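Side-chain contacts in N-acetylglucosamine-6-phosphate deacetylase (Mycobacterium smegmatis, PDB 6FV4), which probably removes the acetyl group of N-acetylglucosamine-6-phosphate in a metal-dependent hydrolysis that yields glucosamine-6-phosphate and acetate: residues B[91-96]-B[130-135]; B[103-108]-B[358-363]; B[69-74]-B[251-256]; B[280-285]-B[325-330]. The protein carries 1 engineered substitution. All blocks are in the same frame, centred on the assembly; numbering follows the deposited sequence.

Contact 1: B[91-96]-B[130-135]; sequences RAVALH and GLIDGI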
loop_
_atom_site.group_PDB
_atom_site.type_symbol
_atom_site.label_atom_id
_atom_site.label_comp_id
_atom_site.label_asym_id
_atom_site.label_seq_id
_atom_site.Cartn_x
_atom_site.Cartn_y
_atom_site.Cartn_z
ATOM N N ARG B 91 -29.528 12.129 21.498
ATOM C CA ARG B 91 -30.069 11.696 20.213
ATOM C C ARG B 91 -28.999 11.033 19.351
ATOM O O ARG B 91 -29.273 10.038 18.658
ATOM C CB ARG B 91 -30.684 12.890 19.472
ATOM C CG ARG B 91 -32.052 13.303 19.974
ATOM C CD ARG B 91 -32.856 14.047 18.907
ATOM N NE ARG B 91 -32.251 15.328 18.540
ATOM C CZ ARG B 91 -32.483 16.482 19.164
ATOM N NH1 ARG B 91 -33.314 16.529 20.196
ATOM N NH2 ARG B 91 -31.885 17.597 18.754
ATOM N N ALA B 92 -27.789 11.597 19.337
ATOM C CA ALA B 92 -26.708 10.992 18.568
ATOM C C ALA B 92 -26.341 9.638 19.144
ATOM O O ALA B 92 -26.204 8.648 18.404
ATOM C CB ALA B 92 -25.489 11.908 18.554
ATOM N N VAL B 93 -26.214 9.576 20.467
ATOM C CA VAL B 93 -25.852 8.331 21.130
ATOM C C VAL B 93 -26.910 7.269 20.880
ATOM O O VAL B 93 -26.588 6.121 20.564
ATOM C CB VAL B 93 -25.638 8.581 22.635
ATOM C CG1 VAL B 93 -25.668 7.272 23.400
ATOM C CG2 VAL B 93 -24.323 9.325 22.848
ATOM N N ALA B 94 -28.189 7.635 20.999
ATOM C CA ALA B 94 -29.251 6.648 20.825
ATOM C C ALA B 94 -29.248 6.073 19.413
ATOM O O ALA B 94 -29.529 4.888 19.219
ATOM C CB ALA B 94 -30.612 7.266 21.139
ATOM N N LEU B 95 -28.933 6.902 18.415
ATOM C CA LEU B 95 -28.932 6.435 17.037
ATOM C C LEU B 95 -27.819 5.432 16.799
ATOM O O LEU B 95 -28.057 4.322 16.315
ATOM C CB LEU B 95 -28.784 7.604 16.063
ATOM C CG LEU B 95 -28.741 6.873 14.728
ATOM C CD1 LEU B 95 -30.133 6.733 14.154
ATOM C CD2 LEU B 95 -27.732 7.454 13.748
ATOM N N HIS B 96 -26.584 5.818 17.114
ATOM C CA HIS B 96 -25.453 4.942 16.848
ATOM C C HIS B 96 -25.467 3.706 17.735
ATOM O O HIS B 96 -25.085 2.623 17.284
ATOM C CB HIS B 96 -24.162 5.715 17.015
ATOM C CG HIS B 96 -23.951 6.711 15.927
ATOM N ND1 HIS B 96 -23.447 6.354 14.695
ATOM C CD2 HIS B 96 -24.235 8.032 15.856
ATOM C CE1 HIS B 96 -23.403 7.423 13.918
ATOM N NE2 HIS B 96 -23.871 8.453 14.599
ATOM N N GLY B 130 -21.415 8.893 31.094
ATOM C CA GLY B 130 -21.427 7.599 30.435
ATOM C C GLY B 130 -22.114 7.544 29.087
ATOM O O GLY B 130 -22.258 6.447 28.528
ATOM N N LEU B 131 -22.530 8.687 28.538
ATOM C CA LEU B 131 -23.143 8.688 27.212
ATOM C C LEU B 131 -22.102 8.477 26.124
ATOM O O LEU B 131 -22.346 7.748 25.152
ATOM C CB LEU B 131 -23.892 9.999 26.973
ATOM C CG LEU B 131 -25.276 10.118 27.608
ATOM C CD1 LEU B 131 -25.211 10.747 29.008
ATOM C CD2 LEU B 131 -26.199 10.926 26.707
ATOM N N ILE B 132 -20.948 9.131 26.259
ATOM C CA ILE B 132 -19.832 9.014 25.337
ATOM C C ILE B 132 -18.605 8.638 26.145
ATOM O O ILE B 132 -18.575 8.776 27.364
ATOM C CB ILE B 132 -19.585 10.310 24.545
ATOM C CG1 ILE B 132 -19.656 11.517 25.475
ATOM C CG2 ILE B 132 -20.637 10.471 23.461
ATOM C CD1 ILE B 132 -19.170 12.787 24.821
ATOM N N ASP B 133 -17.578 8.160 25.458
ATOM C CA ASP B 133 -16.425 7.607 26.146
ATOM C C ASP B 133 -15.188 8.491 26.060
ATOM O O ASP B 133 -14.157 8.161 26.660
ATOM C CB ASP B 133 -16.143 6.209 25.587
ATOM C CG ASP B 133 -17.344 5.284 25.735
ATOM O OD1 ASP B 133 -17.407 4.567 26.760
ATOM O OD2 ASP B 133 -18.243 5.296 24.849
ATOM N N GLY B 134 -15.270 9.618 25.369
ATOM C CA GLY B 134 -14.102 10.448 25.180
ATOM C C GLY B 134 -14.453 11.557 24.224
ATOM O O GLY B 134 -15.558 11.607 23.681
ATOM N N ILE B 135 -13.487 12.454 24.028
ATOM C CA ILE B 135 -13.620 13.585 23.118
ATOM C C ILE B 135 -12.453 13.568 22.145
ATOM O O ILE B 135 -11.314 13.268 22.524
ATOM C CB ILE B 135 -13.660 14.936 23.867
ATOM C CG1 ILE B 135 -14.786 14.951 24.907
ATOM C CG2 ILE B 135 -13.813 16.091 22.854
ATOM C CD1 ILE B 135 -14.700 16.159 25.925
#
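Val93 reaches from helix 86-98 onto Leu131 and Ile132. These two lie in the short link between helix 113-129 and strand 134-138. The contact has two parts, one between apolar side chains and one against a backbone carbonyl. In the first, CG2 of Val93 lies 3.9 Å from CG2 of Ile132, and the two side chains meet at about a right angle. The same Val93 CG2 comes within 4.2 Å of CB of Leu131, so it touches the root of that side chain. In the second, both methyls of Val93 rest against the carbonyl oxygen of Leu131. Val93 CG2 is 3.4 Å from Leu131 O, and Val93 CG1 is 3.8 Å from it. With chi1 at 163°, CG1 is anti to the backbone N and CG2 sits beside that N, and in this rotamer both branches face the link. Gly130 ends helix 113-129 in a Schellman motif just before the contact begins. Ile132 also packs on Leu123, Gln126 and Val127 of that helix. Val93 also touches Leu104 of strand 104-109. The contact joins helix 86-98 to the turn between helix 113-129 and strand 134-138, on the outer side of barrel strand 104-109. The chemistry is that of dispersion and shape: one buried valine fits against a bend of the chain, and no directional bond between the two segments fixes its position.

Contact 2: B[103-108]-B[358-363]; sequences TLVASL and LGLPAA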
loop_
_atom_site.group_PDB
_atom_site.type_symbol
_atom_site.label_atom_id
_atom_site.label_comp_id
_atom_site.label_asym_id
_atom_site.label_seq_id
_atom_site.Cartn_x
_atom_site.Cartn_y
_atom_site.Cartn_z
ATOM N N THR B 103 -19.331 1.943 22.084
ATOM C CA THR B 103 -18.347 2.901 22.557
ATOM C C THR B 103 -18.212 3.987 21.504
ATOM O O THR B 103 -18.100 3.678 20.312
ATOM C CB THR B 103 -16.989 2.230 22.794
ATOM O OG1 THR B 103 -17.111 1.285 23.863
ATOM C CG2 THR B 103 -15.929 3.280 23.148
ATOM N N LEU B 104 -18.193 5.247 21.935
ATOM C CA LEU B 104 -18.173 6.387 21.026
ATOM C C LEU B 104 -17.165 7.415 21.483
ATOM O O LEU B 104 -17.138 7.781 22.667
ATOM C CB LEU B 104 -19.541 7.078 20.953
ATOM C CG LEU B 104 -20.740 6.185 20.666
ATOM C CD1 LEU B 104 -22.018 6.783 21.223
ATOM C CD2 LEU B 104 -20.857 5.973 19.184
ATOM N N VAL B 105 -16.388 7.946 20.547
ATOM C CA VAL B 105 -15.565 9.116 20.840
ATOM C C VAL B 105 -16.118 10.295 20.042
ATOM O O VAL B 105 -16.141 10.277 18.801
ATOM C CB VAL B 105 -14.080 8.858 20.564
ATOM C CG1 VAL B 105 -13.267 10.138 20.783
ATOM C CG2 VAL B 105 -13.591 7.777 21.499
ATOM N N ALA B 106 -16.620 11.296 20.758
ATOM C CA ALA B 106 -17.326 12.398 20.125
ATOM C C ALA B 106 -16.318 13.425 19.636
ATOM O O ALA B 106 -15.440 13.844 20.389
ATOM C CB ALA B 106 -18.322 13.030 21.099
ATOM N N SER B 107 -16.434 13.816 18.375
ATOM C CA SER B 107 -15.473 14.699 17.737
ATOM C C SER B 107 -16.018 16.114 17.653
ATOM O O SER B 107 -17.208 16.320 17.399
ATOM C CB SER B 107 -15.122 14.233 16.316
ATOM O OG SER B 107 -14.759 12.871 16.270
ATOM N N LEU B 108 -15.122 17.084 17.794
ATOM C CA LEU B 108 -15.446 18.487 17.629
ATOM C C LEU B 108 -14.638 19.040 16.473
ATOM O O LEU B 108 -13.430 18.820 16.411
ATOM C CB LEU B 108 -15.118 19.281 18.910
ATOM C CG LEU B 108 -15.857 18.922 20.183
ATOM C CD1 LEU B 108 -15.290 19.736 21.343
ATOM C CD2 LEU B 108 -17.339 19.240 20.006
ATOM N N LEU B 358 -6.954 4.159 20.963
ATOM C CA LEU B 358 -7.378 5.255 21.826
ATOM C C LEU B 358 -7.193 4.966 23.306
ATOM O O LEU B 358 -7.549 5.811 24.135
ATOM C CB LEU B 358 -8.837 5.613 21.548
ATOM C CG LEU B 358 -8.844 6.756 20.530
ATOM C CD1 LEU B 358 -8.549 6.229 19.119
ATOM C CD2 LEU B 358 -10.128 7.534 20.561
ATOM N N GLY B 359 -6.630 3.816 23.661
ATOM C CA GLY B 359 -6.468 3.496 25.072
ATOM C C GLY B 359 -7.774 3.243 25.779
ATOM O O GLY B 359 -7.879 3.468 26.997
ATOM N N LEU B 360 -8.785 2.796 25.045
ATOM C CA LEU B 360 -10.079 2.509 25.631
ATOM C C LEU B 360 -10.096 1.079 26.143
ATOM O O LEU B 360 -9.216 0.284 25.795
ATOM C CB LEU B 360 -11.184 2.724 24.594
ATOM C CG LEU B 360 -11.419 4.166 24.140
ATOM C CD1 LEU B 360 -12.202 4.204 22.814
ATOM C CD2 LEU B 360 -12.164 4.901 25.241
ATOM N N PRO B 361 -11.065 0.723 27.018
ATOM C CA PRO B 361 -11.183 -0.677 27.455
ATOM C C PRO B 361 -11.098 -1.651 26.292
ATOM O O PRO B 361 -11.903 -1.594 25.351
ATOM C CB PRO B 361 -12.558 -0.728 28.136
ATOM C CG PRO B 361 -13.054 0.708 28.196
ATOM C CD PRO B 361 -11.922 1.609 27.819
ATOM N N ALA B 362 -10.093 -2.521 26.344
ATOM C CA ALA B 362 -9.804 -3.432 25.244
ATOM C C ALA B 362 -11.059 -4.184 24.846
ATOM O O ALA B 362 -11.637 -4.926 25.647
ATOM C CB ALA B 362 -8.699 -4.412 25.649
ATOM N N ALA B 363 -11.506 -3.958 23.618
ATOM C CA ALA B 363 -12.699 -4.637 23.151
ATOM C C ALA B 363 -12.480 -6.151 23.164
ATOM O O ALA B 363 -11.370 -6.657 23.357
ATOM C CB ALA B 363 -13.080 -4.152 21.751
#
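Thr103 and Leu360 have their CA atoms 8.8 Å apart, and Val105 and Leu358 follow at 9.1 Å. Such spacing leaves the backbones separated by side chains. The chain turns a corner at Thr103 and then runs into strand 104-109. The opposing segment is a loop. It leaves helix 339-357 through a Schellman motif in which Gly359 takes a positive phi of 69°, and this turn brings Leu358 and Leu360 side by side to one face of the strand. Val105 touches both leucines. Its CG2 meets CD2 of Leu358 at 3.6 Å, the two side chains reaching toward each other tip to tip. The same Val105 CG2 lies 4.1 Å from CD1 of Leu360, whose side chain comes in obliquely. CD1 of Leu360 also touches CG2 of Thr103 at 3.9 Å. With OG1 of Thr103 at chi1 -65°, CG2 is left anti to the backbone N and meets the leucine; the two side chains run past each other in opposite directions. Leu358 also packs on Thr71 of strand 63-76, and its carbonyl oxygen takes a hydrogen bond from Arg175. Val105 turns to the loop, while Leu104 turns to helix 86-98. This is the layout of a (beta/alpha)8 barrel of the amidohydrolase superfamily: the loop after helix 339-357 puts two leucines against the inward-facing residues at the N-terminal end of the second barrel strand.

Contact 3: B[69-74]-B[251-256]; sequences VDTHLH and TVEMIV. With ZN (zinc ion), chain H.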
loop_
_atom_site.group_PDB
_atom_site.type_symbol
_atom_site.label_atom_id
_atom_site.label_comp_id
_atom_site.label_asym_id
_atom_site.label_seq_id
_atom_site.Cartn_x
_atom_site.Cartn_y
_atom_site.Cartn_z
ATOM N N VAL B 69 -16.746 0.088 18.120
ATOM C CA VAL B 69 -16.028 1.159 18.805
ATOM C C VAL B 69 -15.780 2.250 17.771
ATOM O O VAL B 69 -14.814 2.176 16.998
ATOM C CB VAL B 69 -14.710 0.667 19.414
ATOM C CG1 VAL B 69 -13.988 1.819 20.133
ATOM C CG2 VAL B 69 -14.961 -0.504 20.358
ATOM N N ASP B 70 -16.652 3.258 17.728
ATOM C CA ASP B 70 -16.536 4.354 16.764
ATOM C C ASP B 70 -15.755 5.490 17.401
ATOM O O ASP B 70 -16.251 6.159 18.319
ATOM C CB ASP B 70 -17.916 4.818 16.307
ATOM C CG ASP B 70 -17.859 5.691 15.063
ATOM O OD1 ASP B 70 -18.949 6.077 14.569
ATOM O OD2 ASP B 70 -16.740 5.992 14.576
ATOM N N THR B 71 -14.531 5.709 16.931
ATOM C CA THR B 71 -13.628 6.655 17.568
ATOM C C THR B 71 -13.585 8.009 16.873
ATOM O O THR B 71 -12.738 8.841 17.210
ATOM C CB THR B 71 -12.214 6.078 17.653
ATOM O OG1 THR B 71 -11.759 5.708 16.342
ATOM C CG2 THR B 71 -12.204 4.845 18.557
ATOM N N HIS B 72 -14.482 8.271 15.933
ATOM C CA HIS B 72 -14.442 9.550 15.225
ATOM C C HIS B 72 -15.819 9.731 14.588
ATOM O O HIS B 72 -16.097 9.142 13.543
ATOM C CB HIS B 72 -13.315 9.560 14.196
ATOM C CG HIS B 72 -13.239 10.806 13.357
ATOM N ND1 HIS B 72 -12.124 11.132 12.621
ATOM C CD2 HIS B 72 -14.141 11.789 13.121
ATOM C CE1 HIS B 72 -12.338 12.264 11.972
ATOM N NE2 HIS B 72 -13.555 12.687 12.265
ATOM N N LEU B 73 -16.665 10.529 15.233
ATOM C CA LEU B 73 -17.977 10.848 14.690
ATOM C C LEU B 73 -18.456 12.152 15.303
ATOM O O LEU B 73 -18.042 12.533 16.404
ATOM C CB LEU B 73 -19.003 9.745 14.941
ATOM C CG LEU B 73 -19.425 9.488 16.378
ATOM C CD1 LEU B 73 -20.799 8.819 16.382
ATOM C CD2 LEU B 73 -18.396 8.612 17.062
ATOM N N HIS B 74 -19.352 12.821 14.573
ATOM C CA HIS B 74 -19.795 14.166 14.924
ATOM C C HIS B 74 -21.226 14.225 15.408
ATOM O O HIS B 74 -21.595 15.190 16.085
ATOM C CB HIS B 74 -19.627 15.099 13.711
ATOM C CG HIS B 74 -18.203 15.257 13.300
ATOM N ND1 HIS B 74 -17.357 16.173 13.889
ATOM C CD2 HIS B 74 -17.453 14.575 12.401
ATOM C CE1 HIS B 74 -16.153 16.067 13.354
ATOM N NE2 HIS B 74 -16.188 15.108 12.445
ATOM N N THR B 251 -2.014 3.608 13.908
ATOM C CA THR B 251 -3.258 2.993 13.467
ATOM C C THR B 251 -4.022 3.990 12.599
ATOM O O THR B 251 -4.373 5.080 13.067
ATOM C CB THR B 251 -4.114 2.556 14.650
ATOM O OG1 THR B 251 -3.368 1.647 15.469
ATOM C CG2 THR B 251 -5.369 1.851 14.141
ATOM N N VAL B 252 -4.302 3.608 11.339
ATOM C CA VAL B 252 -4.942 4.525 10.401
ATOM C C VAL B 252 -6.459 4.369 10.458
ATOM O O VAL B 252 -6.996 3.259 10.545
ATOM C CB VAL B 252 -4.394 4.331 8.973
ATOM C CG1 VAL B 252 -2.921 4.774 8.936
ATOM C CG2 VAL B 252 -4.574 2.874 8.485
ATOM N N GLU B 253 -7.151 5.503 10.459
ATOM C CA GLU B 253 -8.598 5.538 10.319
ATOM C C GLU B 253 -8.949 5.494 8.847
ATOM O O GLU B 253 -8.255 6.073 8.010
ATOM C CB GLU B 253 -9.198 6.831 10.906
ATOM C CG GLU B 253 -9.072 7.031 12.408
ATOM C CD GLU B 253 -9.663 8.373 12.851
ATOM O OE1 GLU B 253 -10.110 9.168 11.967
ATOM O OE2 GLU B 253 -9.681 8.646 14.079
ATOM N N MET B 254 -10.045 4.821 8.526
ATOM C CA MET B 254 -10.560 4.921 7.176
ATOM C C MET B 254 -12.076 4.962 7.242
ATOM O O MET B 254 -12.695 4.187 7.977
ATOM C CB MET B 254 -10.058 3.741 6.292
ATOM C CG MET B 254 -10.454 3.868 4.851
ATOM S SD MET B 254 -9.480 2.822 3.727
ATOM C CE MET B 254 -7.801 3.358 4.071
ATOM N N ILE B 255 -12.675 5.875 6.478
ATOM C CA ILE B 255 -14.126 5.910 6.315
ATOM C C ILE B 255 -14.459 4.991 5.141
ATOM O O ILE B 255 -14.262 5.355 3.978
ATOM C CB ILE B 255 -14.652 7.325 6.063
ATOM C CG1 ILE B 255 -14.231 8.277 7.181
ATOM C CG2 ILE B 255 -16.168 7.285 5.941
ATOM C CD1 ILE B 255 -14.351 9.753 6.793
ATOM N N VAL B 256 -14.994 3.811 5.444
ATOM C CA VAL B 256 -15.388 2.861 4.406
ATOM C C VAL B 256 -16.905 2.863 4.280
ATOM O O VAL B 256 -17.581 1.904 4.672
ATOM C CB VAL B 256 -14.835 1.462 4.718
ATOM C CG1 VAL B 256 -14.963 0.548 3.513
ATOM C CG2 VAL B 256 -13.367 1.585 5.111
HETATM ZN ZN ZN H . -14.509 14.388 11.433
HETATM O O HOH W 1 -8.982 6.533 15.680
#
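His72 has CG anti to its backbone N (chi1 177°), which carries the ring away from strand 63-76 toward Glu253. Glu253 answers from strand 251-255 with a chain extended beyond CG, and its carboxylate meets the ring at its ND1 edge. ND1 of His72 donates to OE1 of Glu253 at 2.9 Å, with an N-H...O angle of 156°. The bond uses the syn side of the carboxylate but lies somewhat out of both planes, which are turned 61° against each other. Glu253 OE1 also accepts from the backbone N of His225, so two donors grip it. The other oxygen is held through water: a molecule donates to Glu253 OE2 at 2.7 Å and stands 3.0 Å from Thr71 OG1. The far nitrogen of the ring, NE2 of His72, binds the zinc ion at 2.1 Å. NE2 of His74 binds it at the same distance, 2.1 Å, and Glu138 is a further ligand. The ring of His72 is thus pinned at both nitrogens, which fixes its rotation. Glu253 acts as a second-shell residue: with ND1 engaged as donor, the NE2 lone pair is left for the metal, and the nearby carboxylate probably strengthens it as a ligand.

Contact 4: B[280-285]-B[325-330]; sequences LITAAM and EQVFRL. Engineered in segment 280-285: Ala283 (natural residue Asp).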
loop_
_atom_site.group_PDB
_atom_site.type_symbol
_atom_site.label_atom_id
_atom_site.label_comp_id
_atom_site.label_asym_id
_atom_site.label_seq_id
_atom_site.Cartn_x
_atom_site.Cartn_y
_atom_site.Cartn_z
ATOM N N LEU B 280 -11.908 1.229 11.453
ATOM C CA LEU B 280 -13.084 1.696 10.735
ATOM C C LEU B 280 -13.756 2.763 11.589
ATOM O O LEU B 280 -13.895 2.580 12.793
ATOM C CB LEU B 280 -14.042 0.544 10.458
ATOM C CG LEU B 280 -13.446 -0.542 9.543
ATOM C CD1 LEU B 280 -14.283 -1.797 9.595
ATOM C CD2 LEU B 280 -13.377 -0.020 8.155
ATOM N N ILE B 281 -14.106 3.895 10.970
ATOM C CA ILE B 281 -14.805 4.996 11.618
ATOM C C ILE B 281 -15.945 5.404 10.695
ATOM O O ILE B 281 -15.988 5.041 9.515
ATOM C CB ILE B 281 -13.895 6.218 11.908
ATOM C CG1 ILE B 281 -13.369 6.790 10.591
ATOM C CG2 ILE B 281 -12.741 5.857 12.863
ATOM C CD1 ILE B 281 -12.964 8.243 10.641
ATOM N N THR B 282 -16.882 6.158 11.246
ATOM C CA THR B 282 -17.965 6.694 10.431
ATOM C C THR B 282 -17.738 8.134 10.011
ATOM O O THR B 282 -18.164 8.521 8.916
ATOM C CB THR B 282 -19.305 6.612 11.181
ATOM O OG1 THR B 282 -19.270 7.435 12.378
ATOM C CG2 THR B 282 -19.633 5.158 11.535
ATOM N N ALA B 283 -17.106 8.936 10.880
ATOM C CA ALA B 283 -17.148 10.392 10.781
ATOM C C ALA B 283 -18.586 10.876 10.602
ATOM O O ALA B 283 -18.839 11.861 9.916
ATOM C CB ALA B 283 -16.243 10.897 9.648
ATOM N N ALA B 284 -19.532 10.179 11.224
ATOM C CA ALA B 284 -20.946 10.429 10.978
ATOM C C ALA B 284 -21.351 11.842 11.376
ATOM O O ALA B 284 -20.971 12.334 12.443
ATOM C CB ALA B 284 -21.798 9.432 11.756
ATOM N N MET B 285 -22.129 12.499 10.515
ATOM C CA MET B 285 -22.643 13.814 10.876
ATOM C C MET B 285 -24.088 13.696 11.350
ATOM O O MET B 285 -24.689 12.618 11.350
ATOM C CB MET B 285 -22.499 14.818 9.724
ATOM C CG MET B 285 -23.079 14.410 8.391
ATOM S SD MET B 285 -24.819 14.798 8.160
ATOM C CE MET B 285 -24.874 16.543 8.575
ATOM N N GLU B 325 -22.517 -0.080 11.723
ATOM C CA GLU B 325 -23.152 -1.225 11.078
ATOM C C GLU B 325 -22.907 -1.229 9.568
ATOM O O GLU B 325 -22.648 -2.282 8.974
ATOM C CB GLU B 325 -24.656 -1.202 11.377
ATOM C CG GLU B 325 -25.477 -2.151 10.527
ATOM C CD GLU B 325 -26.943 -2.117 10.874
ATOM O OE1 GLU B 325 -27.708 -2.944 10.347
ATOM O OE2 GLU B 325 -27.332 -1.270 11.694
ATOM N N GLN B 326 -22.999 -0.060 8.925
ATOM C CA GLN B 326 -22.802 -0.007 7.479
ATOM C C GLN B 326 -21.336 -0.186 7.108
ATOM O O GLN B 326 -21.020 -0.898 6.148
ATOM C CB GLN B 326 -23.334 1.313 6.911
ATOM C CG GLN B 326 -24.855 1.400 6.858
ATOM C CD GLN B 326 -25.353 2.823 6.648
ATOM O OE1 GLN B 326 -25.575 3.552 7.609
ATOM N NE2 GLN B 326 -25.551 3.215 5.390
ATOM N N VAL B 327 -20.420 0.450 7.838
ATOM C CA VAL B 327 -19.016 0.322 7.455
ATOM C C VAL B 327 -18.508 -1.090 7.733
ATOM O O VAL B 327 -17.703 -1.631 6.958
ATOM C CB VAL B 327 -18.144 1.385 8.143
ATOM C CG1 VAL B 327 -18.681 2.792 7.838
ATOM C CG2 VAL B 327 -18.068 1.140 9.621
ATOM N N PHE B 328 -18.981 -1.715 8.821
ATOM C CA PHE B 328 -18.641 -3.110 9.096
ATOM C C PHE B 328 -19.046 -4.009 7.929
ATOM O O PHE B 328 -18.249 -4.827 7.450
ATOM C CB PHE B 328 -19.332 -3.568 10.384
ATOM C CG PHE B 328 -18.984 -4.986 10.809
ATOM C CD1 PHE B 328 -17.841 -5.246 11.550
ATOM C CD2 PHE B 328 -19.812 -6.049 10.479
ATOM C CE1 PHE B 328 -17.528 -6.555 11.963
ATOM C CE2 PHE B 328 -19.500 -7.353 10.875
ATOM C CZ PHE B 328 -18.355 -7.602 11.617
ATOM N N ARG B 329 -20.291 -3.876 7.475
ATOM C CA ARG B 329 -20.801 -4.714 6.396
ATOM C C ARG B 329 -20.070 -4.431 5.087
ATOM O O ARG B 329 -19.771 -5.358 4.328
ATOM C CB ARG B 329 -22.309 -4.487 6.267
ATOM C CG ARG B 329 -23.046 -5.333 5.256
ATOM C CD ARG B 329 -24.577 -5.184 5.416
ATOM N NE ARG B 329 -25.006 -3.806 5.674
ATOM C CZ ARG B 329 -25.590 -3.382 6.798
ATOM N NH1 ARG B 329 -25.834 -4.223 7.799
ATOM N NH2 ARG B 329 -25.935 -2.104 6.922
ATOM N N LEU B 330 -19.741 -3.159 4.819
ATOM C CA LEU B 330 -18.950 -2.839 3.629
ATOM C C LEU B 330 -17.511 -3.332 3.764
ATOM O O LEU B 330 -16.909 -3.800 2.789
ATOM C CB LEU B 330 -18.989 -1.330 3.365
ATOM C CG LEU B 330 -20.292 -0.823 2.738
ATOM C CD1 LEU B 330 -20.346 0.703 2.641
ATOM C CD2 LEU B 330 -20.480 -1.485 1.339
#
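Val327, on helix 324-334, meets Leu280, Ile281 and Thr282, on strand 278-281 and the loop that follows. Two residues earlier, Glu325 points away from the strand at its CB; its carboxylate bonds to His99 and to the backbone N of Val382. Val327 then presents both methyls to the strand. With chi1 at -56°, CG1 is anti to the carbonyl carbon and CG2 lies between that carbon and the backbone N. CG2 of Val327 packs 4.2 Å from CB of Leu280. CG1 of Val327 rests 3.9 Å from the carbonyl oxygen of Ile281, and CG2 of Thr282 lies just beyond, 4.5 Å from that CG1. Phe328 then meets Phe68 and helix 339-357. Arg329 closes back on Glu325 in a long, weak salt bridge, NH1 to OE1 at 3.4 Å. Across from the helix, Thr282 makes an ST turn: its OG1 accepts from Ala284 N at 3.0 Å, and it is also hydrogen-bonded to Asp70. Inside this turn lies Ala283, an engineered replacement of an aspartate that is the predicted proton donor/acceptor. A helix packed behind the eighth barrel strand, with an aspartate position at the strand's C-terminal end, belongs to the amidohydrolase (beta/alpha)8 barrel.

In the fold
The contacts lie around neighbouring strands of one barrel. Contacts 1 and 2 have centres about 10 Å apart and meet where strands 104-109 and 134-138 pair, with Asp133 N 2.9 Å from Leu104 O. Contact 3, centred about 10 Å from contact 2, joins it through Ser107 N and Leu73 O at 2.8 Å. Contact 4 is centred about 8 Å from contact 3, and Asp70 OD1 lies 2.6 Å from Thr282 OG1. Contact 3 holds zinc ligands; contact 4 carries the engineered Ala283 at the predicted active-site position. In contact 2 the side chain of Val105 is about 10 Å from the zinc ion; in contact 1 that of Ile132 is about 11 Å from that of zinc ligand His74.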